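Local atomic coordinates of sialidase B (Streptococcus pneumoniae serotype 4, PDB entry 4XJW), a protein that removes terminal alpha-linked sialic acid from oligosaccharides, glycoproteins and glycolipids, acting as a family 33 glycosidase and intramolecular trans-sialidase. Residues Asn238-Tyr243 / Pro254-Lys259; Phe110-Lys115 / Asp134-Ile139. The protein carries 1 engineered substitution. One frame throughout, in Å; residues are numbered along the deposited sequence.

Contact 1 (Asn238-Tyr243 / Pro254-Lys259); sequences NIATSY and PIFAMK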
# COMPACT_ATOMS: atom_id res chain seq x y z
N ASN A 238 -6.96 9.46 1.93
CA ASN A 238 -8.33 9.08 2.30
C ASN A 238 -8.35 7.58 2.58
O ASN A 238 -7.45 6.86 2.15
CB ASN A 238 -9.30 9.38 1.15
CG ASN A 238 -9.56 10.87 0.93
OD1 ASN A 238 -9.52 11.67 1.85
ND2 ASN A 238 -9.86 11.23 -0.32
N ILE A 239 -9.38 7.09 3.26
CA ILE A 239 -9.59 5.64 3.41
C ILE A 239 -10.63 5.18 2.40
O ILE A 239 -11.74 5.72 2.37
CB ILE A 239 -10.06 5.26 4.83
CG1 ILE A 239 -9.11 5.82 5.90
CG2 ILE A 239 -10.18 3.75 4.95
CD1 ILE A 239 -7.64 5.41 5.74
N ALA A 240 -10.27 4.20 1.57
CA ALA A 240 -11.18 3.69 0.55
C ALA A 240 -11.50 2.23 0.83
O ALA A 240 -10.74 1.54 1.52
CB ALA A 240 -10.58 3.84 -0.85
N THR A 241 -12.64 1.77 0.31
CA THR A 241 -13.06 0.38 0.49
C THR A 241 -13.60 -0.22 -0.80
O THR A 241 -14.08 0.51 -1.68
CB THR A 241 -14.13 0.19 1.62
OG1 THR A 241 -15.32 0.93 1.30
CG2 THR A 241 -13.65 0.70 2.96
N SER A 242 -13.51 -1.54 -0.88
CA SER A 242 -14.08 -2.34 -1.97
C SER A 242 -14.46 -3.71 -1.42
O SER A 242 -13.88 -4.17 -0.45
CB SER A 242 -13.04 -2.47 -3.10
OG SER A 242 -13.48 -3.36 -4.12
N TYR A 243 -15.47 -4.36 -2.00
CA TYR A 243 -15.87 -5.69 -1.52
C TYR A 243 -16.03 -6.66 -2.68
O TYR A 243 -16.21 -6.26 -3.84
CB TYR A 243 -17.18 -5.63 -0.68
CG TYR A 243 -18.29 -4.93 -1.40
CD1 TYR A 243 -19.08 -5.60 -2.33
CD2 TYR A 243 -18.50 -3.56 -1.22
CE1 TYR A 243 -20.08 -4.93 -3.02
CE2 TYR A 243 -19.49 -2.89 -1.90
CZ TYR A 243 -20.27 -3.58 -2.81
OH TYR A 243 -21.26 -2.90 -3.49
N PRO A 254 -14.25 1.13 -5.94
CA PRO A 254 -14.05 1.65 -4.59
C PRO A 254 -14.93 2.86 -4.23
O PRO A 254 -15.34 3.64 -5.10
CB PRO A 254 -12.59 2.09 -4.61
CG PRO A 254 -11.95 1.21 -5.63
CD PRO A 254 -13.00 1.08 -6.71
N ILE A 255 -15.22 2.98 -2.94
CA ILE A 255 -15.87 4.16 -2.40
C ILE A 255 -15.02 4.65 -1.25
O ILE A 255 -14.08 3.95 -0.84
CB ILE A 255 -17.31 3.88 -1.89
CG1 ILE A 255 -17.31 2.85 -0.74
CG2 ILE A 255 -18.17 3.43 -3.05
CD1 ILE A 255 -18.66 2.70 -0.03
N PHE A 256 -15.33 5.83 -0.72
CA PHE A 256 -14.61 6.31 0.46
C PHE A 256 -15.35 5.97 1.74
O PHE A 256 -16.57 6.13 1.82
CB PHE A 256 -14.36 7.83 0.43
CG PHE A 256 -13.49 8.29 -0.70
CD1 PHE A 256 -12.16 7.89 -0.78
CD2 PHE A 256 -13.99 9.13 -1.68
CE1 PHE A 256 -11.36 8.32 -1.83
CE2 PHE A 256 -13.20 9.57 -2.72
CZ PHE A 256 -11.88 9.16 -2.80
N ALA A 257 -14.59 5.51 2.73
CA ALA A 257 -15.08 5.33 4.09
C ALA A 257 -14.83 6.58 4.94
O ALA A 257 -15.65 6.94 5.79
CB ALA A 257 -14.45 4.11 4.75
N MET A 258 -13.67 7.21 4.73
CA MET A 258 -13.34 8.48 5.39
C MET A 258 -12.61 9.35 4.39
O MET A 258 -11.68 8.91 3.72
CB MET A 258 -12.43 8.26 6.61
CG MET A 258 -13.07 7.45 7.74
SD MET A 258 -12.01 7.38 9.19
CE MET A 258 -12.95 6.25 10.21
N LYS A 259 -13.04 10.61 4.29
CA LYS A 259 -12.43 11.53 3.35
C LYS A 259 -12.49 12.95 3.86
O LYS A 259 -13.37 13.31 4.65
CB LYS A 259 -13.12 11.45 2.00
CG LYS A 259 -14.50 12.07 2.02
CD LYS A 259 -15.12 12.11 0.64
CE LYS A 259 -14.14 12.71 -0.33
NZ LYS A 259 -14.68 12.85 -1.71
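N238 reaches over to F256, M258 and K259, and its side chain can be followed atom by atom. CB of N238 rests 3.5 Å from the carbonyl O of M258, with CD1 of F256 also close by. Because CG is anti to the carbonyl carbon (chi1 -71°), the amide begins beside the backbone N. OD1 of N238 then lies 3.3 Å from CA of K259 and takes its hydrogen bond from the N of F260. ND2 of N238 sits over one face of the F256 ring, 3.6 Å from CE1 of that ring, with the amide plane turned 73° from it; it is bonded to the hydroxyl of Y227. Both polar ends are thus held, which should fix the rotation of the amide.

Next to it, the O of I239 accepts a hydrogen bond from N of A257 at 2.9 Å and a weak one from N of M258 at 3.4 Å, while I239 N bonds to the O of M258. T241 and I255 exchange two backbone bonds further along. On their side of the sheet, OG1 of T241, itself bonded to W433, touches CG1 of I255 at 3.4 Å, and CG2 of T241 meets CB of A257. A257 and M258 both facing I239 make a classic beta bulge, here in the hairpin whose second strand, 255-256, is the outermost of a four-stranded propeller blade, with the first BNR repeat (Asp-box) at its turn.

Contact 2 (Phe110-Lys115 / Asp134-Ile139); sequences FVSDSK and DTFLPI
CG of F136 stands anti to its backbone N (chi1 -174°), and OG of S112 does likewise on its own residue (chi1 -177°); the two side chains leave their backbones toward one another and meet where the strand 102-113 runs out into a turn. The phenyl ring lies against the backbone of D113 and S114. CA of S114 sits over its face, 3.7 Å from the centroid of the F136 ring and 23° off the normal, a CH-pi contact displaced toward the rim at CE2. Over that face comes also the carbonyl O of D113, 3.5 Å from CE1 of F136. CB of S114 adds to the contact at CE2, while its hydroxyl bonds to that of S31.

At the far end of the ring CZ of F136 lies 3.3 Å from OG of S112, which approaches the ring obliquely. That hydroxyl donates its proton to a water 2.7 Å from OG of S112, and the same water accepts from N of I139 at 3.1 Å. CG2 of I139 lies 3.9 Å from OG of S112, beside the water. F136 is in addition stacked with Y119 of the neighbouring strand 118-123, whose hydroxyl is bonded to the O of L137. The loop is thereby fitted to the sheet of the N-terminal, concanavalin-like domain.

No direct hydrogen bond spans the two segments. Dispersion and the CH-pi contact, whose CA-H is probably made somewhat acidic by its flanking amides, do the work at the ring, whereas the one polar link found between the two segments is a water that accepts from a side-chain hydroxyl and a backbone N-H, one from each segment.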
# COMPACT_ATOMS: atom_id res chain seq x y z
N PHE A 110 6.73 -2.95 -24.41
CA PHE A 110 7.47 -1.70 -24.44
C PHE A 110 7.13 -0.96 -25.71
O PHE A 110 7.25 -1.51 -26.81
CB PHE A 110 8.97 -1.94 -24.36
CG PHE A 110 9.78 -0.67 -24.45
CD1 PHE A 110 9.76 0.24 -23.41
CD2 PHE A 110 10.52 -0.39 -25.59
CE1 PHE A 110 10.49 1.42 -23.48
CE2 PHE A 110 11.25 0.79 -25.68
CZ PHE A 110 11.24 1.69 -24.62
N VAL A 111 6.67 0.28 -25.56
CA VAL A 111 6.26 1.09 -26.71
C VAL A 111 7.22 2.27 -26.91
O VAL A 111 7.43 3.08 -26.00
CB VAL A 111 4.81 1.58 -26.55
CG1 VAL A 111 4.40 2.39 -27.77
CG2 VAL A 111 3.86 0.40 -26.36
N SER A 112 7.82 2.34 -28.10
CA SER A 112 8.73 3.42 -28.47
C SER A 112 8.04 4.27 -29.55
O SER A 112 7.95 3.87 -30.71
CB SER A 112 10.05 2.83 -28.98
OG SER A 112 10.99 3.82 -29.31
N ASP A 113 7.55 5.44 -29.14
CA ASP A 113 6.61 6.22 -29.95
C ASP A 113 7.25 7.50 -30.46
O ASP A 113 7.40 8.48 -29.72
CB ASP A 113 5.38 6.55 -29.10
CG ASP A 113 4.25 7.18 -29.90
OD1 ASP A 113 4.48 7.57 -31.06
OD2 ASP A 113 3.14 7.30 -29.35
N SER A 114 7.63 7.50 -31.74
CA SER A 114 8.31 8.65 -32.33
C SER A 114 7.44 9.91 -32.45
O SER A 114 7.93 11.03 -32.26
CB SER A 114 8.94 8.29 -33.68
OG SER A 114 7.99 7.81 -34.62
N LYS A 115 6.16 9.74 -32.75
CA LYS A 115 5.30 10.91 -32.91
C LYS A 115 5.03 11.64 -31.60
O LYS A 115 4.97 12.87 -31.58
CB LYS A 115 3.99 10.54 -33.62
CG LYS A 115 4.17 10.24 -35.10
CD LYS A 115 3.30 11.14 -35.97
CE LYS A 115 2.88 10.44 -37.26
NZ LYS A 115 2.04 11.31 -38.14
N ASP A 134 12.68 15.45 -25.12
CA ASP A 134 12.80 16.52 -26.10
C ASP A 134 13.41 16.03 -27.42
O ASP A 134 12.99 16.43 -28.50
CB ASP A 134 13.65 17.66 -25.55
CG ASP A 134 12.98 18.39 -24.41
OD1 ASP A 134 11.76 18.61 -24.47
OD2 ASP A 134 13.70 18.75 -23.45
N THR A 135 14.42 15.18 -27.31
CA THR A 135 15.06 14.63 -28.49
C THR A 135 14.85 13.12 -28.50
O THR A 135 15.44 12.39 -27.71
CB THR A 135 16.55 14.95 -28.53
OG1 THR A 135 16.72 16.37 -28.41
CG2 THR A 135 17.16 14.48 -29.85
N PHE A 136 14.00 12.66 -29.40
CA PHE A 136 13.65 11.25 -29.45
C PHE A 136 14.72 10.44 -30.17
O PHE A 136 15.31 10.90 -31.14
CB PHE A 136 12.31 11.08 -30.16
CG PHE A 136 11.79 9.67 -30.13
CD1 PHE A 136 11.22 9.15 -28.97
CD2 PHE A 136 11.86 8.86 -31.26
CE1 PHE A 136 10.73 7.86 -28.93
CE2 PHE A 136 11.37 7.56 -31.24
CZ PHE A 136 10.80 7.05 -30.07
N LEU A 137 14.97 9.24 -29.65
CA LEU A 137 15.89 8.30 -30.28
C LEU A 137 15.13 7.02 -30.63
O LEU A 137 14.86 6.19 -29.76
CB LEU A 137 17.06 7.97 -29.35
CG LEU A 137 18.07 6.92 -29.84
CD1 LEU A 137 18.55 7.24 -31.26
CD2 LEU A 137 19.25 6.82 -28.89
N PRO A 138 14.77 6.87 -31.91
CA PRO A 138 14.14 5.63 -32.38
C PRO A 138 15.09 4.47 -32.15
O PRO A 138 16.29 4.61 -32.41
CB PRO A 138 13.97 5.88 -33.88
CG PRO A 138 13.96 7.38 -34.03
CD PRO A 138 14.92 7.87 -32.99
N ILE A 139 14.59 3.34 -31.64
CA ILE A 139 15.48 2.22 -31.35
C ILE A 139 16.07 1.65 -32.64
O ILE A 139 17.15 1.07 -32.63
CB ILE A 139 14.79 1.10 -30.51
CG1 ILE A 139 13.66 0.44 -31.31
CG2 ILE A 139 14.28 1.64 -29.19
CD1 ILE A 139 13.04 -0.76 -30.60
O HOH W 1 11.55 3.32 -31.90

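How the contacts relate
From the N terminus the chain first meets contact 2, in the concanavalin-like domain. It closes a loop of 18 residues, mostly the hairpin of strands 118-123 and 126-132, and ties the end of strand 102-113 to the connection leading from one sheet of that domain to strand 147-150 in the other. The chain then enters the propeller, where contact 1 closes a shorter loop of 10 residues, the turn joining strands 237-244 and 255-256. The two loops follow in series, neither nesting nor crossing. Their centres are 39 Å apart and their nearest atoms about 26 Å, so the two lie in separate domains and do not touch.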